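Local structure of protein BIM1 (Saccharomyces cerevisiae, 2QJX) at residues Trp18-Leu23 with Ala38-Ile42; Ile30-Thr35 with Cys93-Leu99; Met52-Asn58 with Arg123-Arg127; Phe65-Tyr69 with Val87-Cys93. The protein binds microtubules, including their plus ends, as a yeast EB1-family (MAPRE) protein, here represented by its N-terminal calponin-homology domain. Residues are numbered along the deposited sequence.

Contact 1. Residues Trp18-Leu23 with Ala38-Ile42; sequences WLNGLL and AYCQI
Two helical segments, Trp18-Leu23 at the C-terminal part of helix 12-23 and Ala38-Ile42 within helix 37-47, cross at 60° with their axes 11.3 Å apart. The backbones come closest at their C-terminal ends, Leu23 CA to Ile42 CA 7.7 Å, so long side chains must fill the gap. The interface is apolar. Ile42 (chi1 m, chi2 t) reaches its CD1 to Leu19 CD1 at 3.7 Å and to Trp18 CZ3 at 4.2 Å, while its CG1 lies 4.1 Å from Leu23 CD1. Leu19 (t, p) also sets CD2 4.3 Å from Ala38 CB. Leu23 (m, t) points toward the other helix, CD1 4.4 Å from Ala38 CB and CD2 3.5 Å from the aliphatic Gln41 CG. Polar groups are met elsewhere: Gln41 OE1 and Leu23 O both accept from Arg124 NH1. Helix 95-112 closes the interface, Leu102 touching Ile42 and Trp109 touching Leu22, which makes this part of the buried helical core of a calponin-homology fold.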
# COMPACT_ATOMS: atom_id res chain seq x y z
N TRP A 18 -5.48 -7.17 9.58
CA TRP A 18 -4.19 -7.66 9.10
C TRP A 18 -3.29 -6.49 8.74
O TRP A 18 -2.14 -6.43 9.18
CB TRP A 18 -4.36 -8.54 7.86
CG TRP A 18 -3.06 -8.85 7.16
CD1 TRP A 18 -2.10 -9.74 7.56
CD2 TRP A 18 -2.58 -8.27 5.94
NE1 TRP A 18 -1.05 -9.75 6.67
CE2 TRP A 18 -1.32 -8.85 5.67
CE3 TRP A 18 -3.08 -7.30 5.06
CZ2 TRP A 18 -0.56 -8.50 4.54
CZ3 TRP A 18 -2.33 -6.96 3.94
CH2 TRP A 18 -1.08 -7.56 3.69
N LEU A 19 -3.81 -5.57 7.94
CA LEU A 19 -3.05 -4.40 7.50
C LEU A 19 -2.60 -3.51 8.66
O LEU A 19 -1.46 -3.06 8.70
CB LEU A 19 -3.89 -3.56 6.53
CG LEU A 19 -3.22 -2.32 5.95
CD1 LEU A 19 -2.07 -2.75 5.05
CD2 LEU A 19 -4.24 -1.51 5.16
N ASN A 20 -3.51 -3.26 9.60
CA ASN A 20 -3.18 -2.41 10.73
C ASN A 20 -2.06 -2.99 11.58
O ASN A 20 -1.21 -2.26 12.07
CB ASN A 20 -4.41 -2.16 11.61
CG ASN A 20 -5.37 -1.15 11.01
OD1 ASN A 20 -4.97 -0.28 10.23
ND2 ASN A 20 -6.65 -1.25 11.38
N GLY A 21 -2.06 -4.31 11.75
CA GLY A 21 -1.01 -4.94 12.53
C GLY A 21 0.30 -4.96 11.77
O GLY A 21 1.37 -4.71 12.33
N LEU A 22 0.21 -5.24 10.47
CA LEU A 22 1.39 -5.30 9.61
C LEU A 22 2.15 -3.99 9.54
O LEU A 22 3.38 -3.97 9.67
CB LEU A 22 0.98 -5.70 8.19
CG LEU A 22 2.10 -5.79 7.16
CD1 LEU A 22 2.99 -6.99 7.46
CD2 LEU A 22 1.51 -5.92 5.76
N LEU A 23 1.44 -2.89 9.33
CA LEU A 23 2.09 -1.59 9.19
C LEU A 23 1.90 -0.63 10.37
O LEU A 23 2.28 0.53 10.29
CB LEU A 23 1.60 -0.91 7.91
CG LEU A 23 1.88 -1.68 6.61
CD1 LEU A 23 1.38 -0.89 5.42
CD2 LEU A 23 3.38 -1.93 6.49
N ALA A 38 -0.52 3.12 1.94
CA ALA A 38 -0.38 1.77 2.50
C ALA A 38 0.07 0.77 1.44
O ALA A 38 0.90 -0.09 1.72
CB ALA A 38 -1.71 1.32 3.12
N TYR A 39 -0.47 0.89 0.23
CA TYR A 39 -0.09 -0.01 -0.86
C TYR A 39 1.41 0.07 -1.09
O TYR A 39 2.09 -0.95 -1.25
CB TYR A 39 -0.83 0.36 -2.14
CG TYR A 39 -2.34 0.20 -2.07
CD1 TYR A 39 -3.17 0.92 -2.92
CD2 TYR A 39 -2.93 -0.67 -1.16
CE1 TYR A 39 -4.56 0.79 -2.86
CE2 TYR A 39 -4.31 -0.82 -1.09
CZ TYR A 39 -5.12 -0.08 -1.94
OH TYR A 39 -6.49 -0.21 -1.87
N CYS A 40 1.93 1.29 -1.13
CA CYS A 40 3.36 1.50 -1.34
C CYS A 40 4.16 0.81 -0.25
O CYS A 40 5.14 0.12 -0.55
CB CYS A 40 3.71 2.99 -1.31
SG CYS A 40 3.29 3.89 -2.81
N GLN A 41 3.77 1.00 1.00
CA GLN A 41 4.53 0.39 2.08
C GLN A 41 4.41 -1.12 2.15
O GLN A 41 5.32 -1.79 2.65
CB GLN A 41 4.19 1.00 3.44
CG GLN A 41 5.09 0.44 4.54
CD GLN A 41 5.25 1.36 5.73
OE1 GLN A 41 4.30 2.02 6.15
NE2 GLN A 41 6.45 1.39 6.29
N ILE A 42 3.31 -1.69 1.68
CA ILE A 42 3.21 -3.14 1.68
C ILE A 42 4.29 -3.62 0.72
O ILE A 42 5.02 -4.58 1.00
CB ILE A 42 1.84 -3.64 1.18
CG1 ILE A 42 0.76 -3.32 2.21
CG2 ILE A 42 1.89 -5.14 0.93
CD1 ILE A 42 -0.62 -3.79 1.82

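Contact 2. Residues Ile30-Thr35 with Cys93-Leu99; sequences IEECGT and CKFQDNL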
# COMPACT_ATOMS: atom_id res chain seq x y z
N ILE A 30 -11.81 0.30 4.55
CA ILE A 30 -11.02 -0.10 3.39
C ILE A 30 -10.78 1.11 2.49
O ILE A 30 -9.71 1.24 1.89
CB ILE A 30 -11.74 -1.19 2.57
CG1 ILE A 30 -11.80 -2.49 3.36
CG2 ILE A 30 -11.05 -1.38 1.23
CD1 ILE A 30 -10.45 -3.09 3.67
N GLU A 31 -11.78 1.98 2.40
CA GLU A 31 -11.69 3.18 1.56
C GLU A 31 -10.44 4.02 1.82
O GLU A 31 -9.94 4.70 0.91
CB GLU A 31 -12.93 4.06 1.74
CG GLU A 31 -14.21 3.47 1.18
CD GLU A 31 -15.01 2.67 2.20
OE1 GLU A 31 -14.41 1.84 2.92
OE2 GLU A 31 -16.24 2.86 2.27
N GLU A 32 -9.94 3.99 3.05
CA GLU A 32 -8.75 4.77 3.41
C GLU A 32 -7.51 4.33 2.64
O GLU A 32 -6.54 5.08 2.55
CB GLU A 32 -8.49 4.68 4.91
CG GLU A 32 -9.58 5.35 5.75
CD GLU A 32 -9.38 5.14 7.23
OE1 GLU A 32 -8.38 5.64 7.79
OE2 GLU A 32 -10.23 4.46 7.85
N CYS A 33 -7.54 3.12 2.10
CA CYS A 33 -6.39 2.63 1.33
C CYS A 33 -6.33 3.31 -0.03
O CYS A 33 -5.36 3.15 -0.77
CB CYS A 33 -6.48 1.12 1.15
SG CYS A 33 -6.24 0.20 2.66
N GLY A 34 -7.38 4.05 -0.37
CA GLY A 34 -7.40 4.72 -1.65
C GLY A 34 -6.31 5.75 -1.86
O GLY A 34 -6.02 6.11 -3.00
N THR A 35 -5.68 6.21 -0.77
CA THR A 35 -4.62 7.22 -0.89
C THR A 35 -3.35 6.64 -1.48
O THR A 35 -2.46 7.38 -1.89
CB THR A 35 -4.26 7.86 0.47
OG1 THR A 35 -3.53 6.92 1.27
CG2 THR A 35 -5.52 8.28 1.22
N CYS A 93 -11.04 6.38 -3.74
CA CYS A 93 -11.31 5.80 -2.44
C CYS A 93 -12.62 5.02 -2.38
O CYS A 93 -13.28 4.98 -1.35
CB CYS A 93 -11.33 6.90 -1.37
SG CYS A 93 -9.77 7.80 -1.22
N LYS A 94 -12.98 4.39 -3.49
CA LYS A 94 -14.20 3.59 -3.55
C LYS A 94 -13.91 2.26 -2.85
O LYS A 94 -12.82 1.70 -2.99
CB LYS A 94 -14.60 3.35 -5.01
CG LYS A 94 -15.93 2.62 -5.19
CD LYS A 94 -16.29 2.47 -6.67
CE LYS A 94 -17.59 1.69 -6.84
NZ LYS A 94 -17.99 1.56 -8.27
N PHE A 95 -14.88 1.75 -2.09
CA PHE A 95 -14.72 0.51 -1.34
C PHE A 95 -14.33 -0.75 -2.13
O PHE A 95 -13.30 -1.37 -1.86
CB PHE A 95 -16.00 0.20 -0.55
CG PHE A 95 -15.94 -1.10 0.20
CD1 PHE A 95 -15.26 -1.20 1.41
CD2 PHE A 95 -16.55 -2.25 -0.31
CE1 PHE A 95 -15.16 -2.41 2.08
CE2 PHE A 95 -16.47 -3.46 0.36
CZ PHE A 95 -15.77 -3.55 1.56
N GLN A 96 -15.17 -1.14 -3.08
CA GLN A 96 -14.93 -2.35 -3.85
C GLN A 96 -13.59 -2.46 -4.56
O GLN A 96 -12.92 -3.50 -4.47
CB GLN A 96 -16.07 -2.54 -4.87
CG GLN A 96 -16.14 -3.93 -5.47
CD GLN A 96 -16.23 -5.01 -4.42
OE1 GLN A 96 -16.88 -4.84 -3.39
NE2 GLN A 96 -15.57 -6.14 -4.67
N ASP A 97 -13.18 -1.41 -5.26
CA ASP A 97 -11.92 -1.42 -5.99
C ASP A 97 -10.72 -1.61 -5.06
O ASP A 97 -9.81 -2.39 -5.35
CB ASP A 97 -11.76 -0.12 -6.78
CG ASP A 97 -12.93 0.14 -7.71
OD1 ASP A 97 -12.95 -0.42 -8.83
OD2 ASP A 97 -13.84 0.91 -7.33
N ASN A 98 -10.72 -0.88 -3.95
CA ASN A 98 -9.63 -0.98 -2.99
C ASN A 98 -9.66 -2.30 -2.24
O ASN A 98 -8.61 -2.83 -1.88
CB ASN A 98 -9.69 0.21 -2.04
CG ASN A 98 -9.19 1.47 -2.69
OD1 ASN A 98 -7.99 1.62 -2.90
ND2 ASN A 98 -10.10 2.38 -3.03
N LEU A 99 -10.86 -2.82 -1.99
CA LEU A 99 -10.98 -4.10 -1.32
C LEU A 99 -10.27 -5.15 -2.16
O LEU A 99 -9.45 -5.93 -1.65
CB LEU A 99 -12.46 -4.49 -1.17
CG LEU A 99 -12.66 -5.90 -0.59
CD1 LEU A 99 -12.27 -5.91 0.89
CD2 LEU A 99 -14.11 -6.33 -0.75
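Ile30, Glu31 and Cys93 give up the most surface where the 3-10 segment Ile30-Thr35 lies against the turn and first helical residues of Cys93-Leu99. Ile30 points toward the helix and touches it along its side: CG1 is 3.6 Å from Phe95 CE1, and CG2 is 3.5 Å from Leu99 N and 3.9 Å from Asn98 CB. Leu16 and Arg12 of helix 12-23 also touch Ile30, so its side chain links that helix to helix 95-112.

Glu31 lies over the start of the helix. Its CG is 3.1 Å from Cys93 O, and its OE1 meets the edge of the Phe95 ring, 3.5 Å from CD1.

Cys93, with positive phi (60°), leaves the preceding helix, and Lys94 takes the N-cap position of the next. Here the backbones nearly touch, Gly34 CA to Cys93 CA 4.1 Å; a CB on Gly34 would clash with Cys93 CA. Cys93 SG sits 3.9 Å from Gly34 CA. Beside it Asn98 ND2 donates to Lys94 O at 2.8 Å and also to Leu90 O, while its OD1 pairs with Tyr39 OH and lies 3.4 Å from Gly34 CA.

Across the two segments the contact therefore rests on apolar and van der Waals fit, whereas the polar groups of Asn98 are used to tie the helix start to the preceding turn and to Tyr39.

Contact 3. Residues Met52-Asn58 with Arg123-Arg127; sequences MNRVKFN and RRKYR
This is a largely polar contact between a loop and the end of this construct, joining the link between helices 37-47 and 62-78 of the calponin-homology fold to the residues that follow helix 120-123. A Schellman motif ends that helix, with Lys125 (phi 57°, psi 38°) as its C-prime residue; Tyr126 also has positive phi, and the chain turns back so that Arg127 points toward the loop. Met52-Arg54 form a 3-10 turn and Lys56 centres an inverse gamma turn. The nearest backbone pairs are Met52 CA to Arg124 CA, 6.1 Å, and Phe57 CA to Arg127 CA, 7.0 Å.

Arg127 (chi1 m, chi2 t, chi3 m) has its guanidinium held edge-on by loop carbonyls: NH2 donates to Met52 O at 2.6 Å and NH1 to Val55 O at 2.7 Å, while NE turns back to Arg124 O at 2.8 Å. The carboxylate at the end of the construct, where the natural chain would continue, forms a salt bridge through OXT with Arg124 NE at 3.2 Å. Arg124 CD packs over the face of the Phe57 ring in a CH-pi contact, and selenomethionine Met52 sets CE 4.0 Å from Arg124 CG. Arg124 NH1 reaches Gln41 and Leu23 O; Arg123 pairs with Asp44. Water 1 joins Asn53 OD1, Arg123 O and Arg127 NH2, and at the far end Asn58 ND2 donates to Arg127 O at 2.8 Å.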
# COMPACT_ATOMS: atom_id res chain seq x y z
N MSE A 52 10.28 5.63 0.32
CA MSE A 52 9.37 5.94 1.41
C MSE A 52 9.32 7.40 1.82
O MSE A 52 8.25 7.91 2.15
CB MSE A 52 9.69 5.06 2.62
CG MSE A 52 9.37 3.57 2.39
SE MSE A 52 7.50 3.21 1.93
CE MSE A 52 6.68 3.78 3.59
N ASN A 53 10.47 8.09 1.80
CA ASN A 53 10.48 9.49 2.20
C ASN A 53 9.61 10.34 1.28
O ASN A 53 9.14 11.41 1.67
CB ASN A 53 11.90 10.07 2.14
CG ASN A 53 12.86 9.40 3.08
OD1 ASN A 53 12.46 8.76 4.05
ND2 ASN A 53 14.15 9.57 2.82
N ARG A 54 9.39 9.86 0.06
CA ARG A 54 8.61 10.62 -0.91
C ARG A 54 7.15 10.19 -1.02
O ARG A 54 6.35 10.81 -1.73
CB ARG A 54 9.32 10.56 -2.27
CG ARG A 54 10.64 11.33 -2.26
CD ARG A 54 11.51 11.01 -3.47
NE ARG A 54 12.61 10.12 -3.11
CZ ARG A 54 13.18 9.26 -3.95
NH1 ARG A 54 12.75 9.16 -5.20
NH2 ARG A 54 14.16 8.48 -3.53
N VAL A 55 6.81 9.13 -0.30
CA VAL A 55 5.44 8.64 -0.27
C VAL A 55 4.71 9.57 0.71
O VAL A 55 5.19 9.79 1.82
CB VAL A 55 5.37 7.19 0.26
CG1 VAL A 55 3.91 6.78 0.49
CG2 VAL A 55 6.04 6.25 -0.73
N LYS A 56 3.59 10.13 0.29
CA LYS A 56 2.81 11.01 1.15
C LYS A 56 1.96 10.08 1.99
O LYS A 56 0.81 9.78 1.65
CB LYS A 56 1.93 11.95 0.31
CG LYS A 56 2.72 12.81 -0.67
CD LYS A 56 3.75 13.66 0.06
CE LYS A 56 4.71 14.34 -0.90
NZ LYS A 56 5.83 15.01 -0.18
N PHE A 57 2.54 9.62 3.09
CA PHE A 57 1.86 8.67 3.95
C PHE A 57 0.58 9.14 4.60
O PHE A 57 -0.40 8.39 4.65
CB PHE A 57 2.82 8.16 5.03
CG PHE A 57 2.54 6.75 5.42
CD1 PHE A 57 2.90 5.70 4.58
CD2 PHE A 57 1.82 6.47 6.58
CE1 PHE A 57 2.54 4.40 4.88
CE2 PHE A 57 1.46 5.17 6.89
CZ PHE A 57 1.82 4.12 6.04
N ASN A 58 0.57 10.37 5.09
CA ASN A 58 -0.61 10.92 5.73
C ASN A 58 -1.20 12.02 4.86
O ASN A 58 -1.38 13.15 5.30
CB ASN A 58 -0.23 11.45 7.12
CG ASN A 58 0.27 10.35 8.04
OD1 ASN A 58 -0.49 9.47 8.44
ND2 ASN A 58 1.56 10.39 8.36
N ARG A 123 10.75 2.80 8.75
CA ARG A 123 10.79 3.00 7.31
C ARG A 123 10.04 4.26 6.88
O ARG A 123 10.36 4.85 5.85
CB ARG A 123 10.23 1.78 6.57
CG ARG A 123 11.10 0.52 6.68
CD ARG A 123 12.46 0.70 6.00
NE ARG A 123 12.33 0.82 4.55
CZ ARG A 123 13.34 1.07 3.72
NH1 ARG A 123 14.57 1.24 4.20
NH2 ARG A 123 13.13 1.14 2.41
N ARG A 124 9.05 4.68 7.69
CA ARG A 124 8.26 5.89 7.41
C ARG A 124 8.80 7.09 8.17
O ARG A 124 8.16 8.15 8.16
CB ARG A 124 6.80 5.75 7.89
CG ARG A 124 5.99 4.60 7.42
CD ARG A 124 4.52 4.93 7.69
NE ARG A 124 4.07 4.75 9.07
CZ ARG A 124 3.61 3.60 9.56
NH1 ARG A 124 3.53 2.53 8.78
NH2 ARG A 124 3.17 3.52 10.81
N LYS A 125 9.94 6.94 8.83
CA LYS A 125 10.50 8.01 9.65
C LYS A 125 9.48 8.45 10.70
O LYS A 125 9.33 9.63 11.03
CB LYS A 125 10.95 9.19 8.78
CG LYS A 125 12.10 8.80 7.86
CD LYS A 125 13.05 9.95 7.54
CE LYS A 125 12.40 11.00 6.66
NZ LYS A 125 13.44 11.94 6.15
N TYR A 126 8.78 7.44 11.22
CA TYR A 126 7.77 7.60 12.26
C TYR A 126 6.57 8.47 11.95
O TYR A 126 6.03 9.14 12.83
CB TYR A 126 8.45 8.03 13.56
CG TYR A 126 9.53 7.05 13.95
CD1 TYR A 126 10.82 7.18 13.45
CD2 TYR A 126 9.22 5.92 14.71
CE1 TYR A 126 11.79 6.21 13.69
CE2 TYR A 126 10.18 4.95 14.96
CZ TYR A 126 11.46 5.10 14.44
OH TYR A 126 12.41 4.12 14.65
N ARG A 127 6.16 8.45 10.68
CA ARG A 127 4.98 9.18 10.24
C ARG A 127 3.86 8.14 10.33
O ARG A 127 2.83 8.29 9.64
CB ARG A 127 5.14 9.64 8.78
CG ARG A 127 6.12 10.80 8.55
CD ARG A 127 6.27 11.08 7.06
NE ARG A 127 7.03 10.03 6.38
CZ ARG A 127 6.97 9.76 5.08
NH1 ARG A 127 6.17 10.47 4.28
NH2 ARG A 127 7.72 8.79 4.56
OXT ARG A 127 4.04 7.16 11.10
O HOH W 1 10.32 7.67 5.26
O HOH W 2 3.26 12.00 5.13

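Contact 4. Residues Phe65-Tyr69 with Val87-Cys93; sequences FQTNY and VDKLIRC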
# COMPACT_ATOMS: atom_id res chain seq x y z
N PHE A 65 -2.15 11.77 -3.59
CA PHE A 65 -2.42 10.35 -3.78
C PHE A 65 -1.82 9.94 -5.12
O PHE A 65 -1.30 8.83 -5.28
CB PHE A 65 -3.93 10.04 -3.85
CG PHE A 65 -4.73 10.54 -2.69
CD1 PHE A 65 -4.12 10.95 -1.50
CD2 PHE A 65 -6.12 10.58 -2.78
CE1 PHE A 65 -4.89 11.39 -0.42
CE2 PHE A 65 -6.90 11.02 -1.71
CZ PHE A 65 -6.28 11.43 -0.53
N GLN A 66 -1.92 10.84 -6.09
CA GLN A 66 -1.41 10.59 -7.43
C GLN A 66 0.08 10.24 -7.40
O GLN A 66 0.53 9.36 -8.13
CB GLN A 66 -1.62 11.81 -8.33
CG GLN A 66 -1.66 11.46 -9.82
CD GLN A 66 -2.93 10.74 -10.23
OE1 GLN A 66 -4.04 11.26 -10.05
NE2 GLN A 66 -2.79 9.54 -10.78
N THR A 67 0.82 10.94 -6.54
CA THR A 67 2.25 10.71 -6.38
C THR A 67 2.49 9.32 -5.81
O THR A 67 3.41 8.61 -6.22
CB THR A 67 2.89 11.75 -5.44
OG1 THR A 67 2.96 13.01 -6.11
CG2 THR A 67 4.29 11.33 -5.02
N ASN A 68 1.66 8.92 -4.85
CA ASN A 68 1.80 7.60 -4.25
C ASN A 68 1.59 6.53 -5.30
O ASN A 68 2.33 5.55 -5.35
CB ASN A 68 0.81 7.42 -3.10
CG ASN A 68 1.07 8.36 -1.96
OD1 ASN A 68 2.18 8.89 -1.82
ND2 ASN A 68 0.07 8.58 -1.12
N TYR A 69 0.59 6.71 -6.14
CA TYR A 69 0.32 5.73 -7.18
C TYR A 69 1.40 5.67 -8.25
O TYR A 69 1.67 4.61 -8.80
CB TYR A 69 -1.06 5.98 -7.80
CG TYR A 69 -2.17 5.48 -6.92
CD1 TYR A 69 -2.99 6.35 -6.20
CD2 TYR A 69 -2.37 4.11 -6.75
CE1 TYR A 69 -3.97 5.87 -5.33
CE2 TYR A 69 -3.34 3.62 -5.88
CZ TYR A 69 -4.14 4.50 -5.18
OH TYR A 69 -5.08 4.01 -4.31
N VAL A 87 -5.28 3.07 -11.23
CA VAL A 87 -5.25 4.23 -10.35
C VAL A 87 -6.57 4.99 -10.35
O VAL A 87 -7.10 5.33 -9.29
CB VAL A 87 -4.12 5.19 -10.76
CG1 VAL A 87 -4.10 6.40 -9.84
CG2 VAL A 87 -2.79 4.45 -10.71
N ASP A 88 -7.09 5.27 -11.54
CA ASP A 88 -8.34 5.99 -11.70
C ASP A 88 -9.48 5.44 -10.84
O ASP A 88 -10.32 6.20 -10.36
CB ASP A 88 -8.74 6.00 -13.18
CG ASP A 88 -8.26 4.76 -13.91
OD1 ASP A 88 -8.78 3.66 -13.65
OD2 ASP A 88 -7.34 4.88 -14.76
N LYS A 89 -9.50 4.13 -10.65
CA LYS A 89 -10.54 3.49 -9.84
C LYS A 89 -10.24 3.54 -8.34
O LYS A 89 -11.13 3.81 -7.53
CB LYS A 89 -10.72 2.03 -10.26
CG LYS A 89 -11.67 1.80 -11.43
CD LYS A 89 -11.10 2.29 -12.74
CE LYS A 89 -12.05 1.98 -13.89
NZ LYS A 89 -11.49 2.40 -15.21
N LEU A 90 -8.99 3.29 -7.99
CA LEU A 90 -8.56 3.27 -6.59
C LEU A 90 -8.45 4.63 -5.90
O LEU A 90 -8.84 4.78 -4.74
CB LEU A 90 -7.19 2.58 -6.50
CG LEU A 90 -7.12 1.12 -6.98
CD1 LEU A 90 -5.67 0.71 -7.13
CD2 LEU A 90 -7.84 0.22 -5.98
N ILE A 91 -7.93 5.60 -6.63
CA ILE A 91 -7.72 6.94 -6.10
C ILE A 91 -9.00 7.65 -5.64
O ILE A 91 -8.94 8.62 -4.89
CB ILE A 91 -6.98 7.80 -7.13
CG1 ILE A 91 -6.31 8.99 -6.44
CG2 ILE A 91 -7.94 8.27 -8.22
CD1 ILE A 91 -5.31 9.71 -7.33
N ARG A 92 -10.15 7.16 -6.09
CA ARG A 92 -11.41 7.78 -5.68
C ARG A 92 -11.86 7.26 -4.32
O ARG A 92 -12.91 7.64 -3.80
CB ARG A 92 -12.51 7.53 -6.72
CG ARG A 92 -12.39 8.42 -7.95
CD ARG A 92 -13.67 8.38 -8.78
NE ARG A 92 -13.67 9.37 -9.85
CZ ARG A 92 -14.69 9.57 -10.69
NH1 ARG A 92 -15.79 8.85 -10.57
NH2 ARG A 92 -14.61 10.50 -11.63
N CYS A 93 -11.04 6.38 -3.74
CA CYS A 93 -11.31 5.80 -2.44
C CYS A 93 -12.62 5.02 -2.38
O CYS A 93 -13.28 4.98 -1.35
CB CYS A 93 -11.33 6.90 -1.37
SG CYS A 93 -9.77 7.80 -1.22
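The Tyr69 ring is the main bump on helix 62-78, and it fills the hollow between Val87, Leu90 and Ile91 on the short helix 87-90 and the turn after it. Val87 CG1 lies 3.6 Å from Tyr69 CG, Leu90 CB is 3.4 Å from Tyr69 OH, and Ile91 CB is 4.0 Å from Tyr69 CE1. Ile91 returns the fit: its side chain enters the space between Phe65, Gln66 and Tyr69, with CG1 3.7 Å from Phe65 CB and CD1 3.4 Å from Gln66 OE1. At the partly exposed side, Gln66 NE2 lies 3.5 Å from Val87 CG1. The type I turn Leu90-Cys93 then brings Cys93 SG obliquely to the Phe65 ring, 4.3 Å from CE2, as a sulfur-aromatic contact. At the deep end Tyr69 OH hydrogen-bonds Gly34 O. The contact thus seats helix 87-90 against helix 62-78, with Tyr39 of helix 37-47 touching Tyr69, and Phe101 of helix 95-112 touching Leu90.

Overall arrangement
The four contacts join one compact helical domain. Contacts 2 and 4 are the closest pair, their centres about 9 Å apart: they share Cys93, and Gly34 O to Tyr69 OH (2.7 Å) and Thr35 O to Asn68 ND2 (2.9 Å) connect them. Contact 1 lies nearest the chain centre, about 6 Å away, and touches all the others: Tyr39 OH meets Asn98 OD1 of contact 2 at 2.6 Å, Arg124 NH1 of contact 3 meets Gln41 OE1 at 2.8 Å, and Cys40 SG packs 3.2 Å from Asn68 O of contact 4. Contacts 2 and 3, with centres about 19 Å apart, do not touch. Asn68 OD1 also reaches Lys56 N (2.8 Å), linking contact 4 to contact 3.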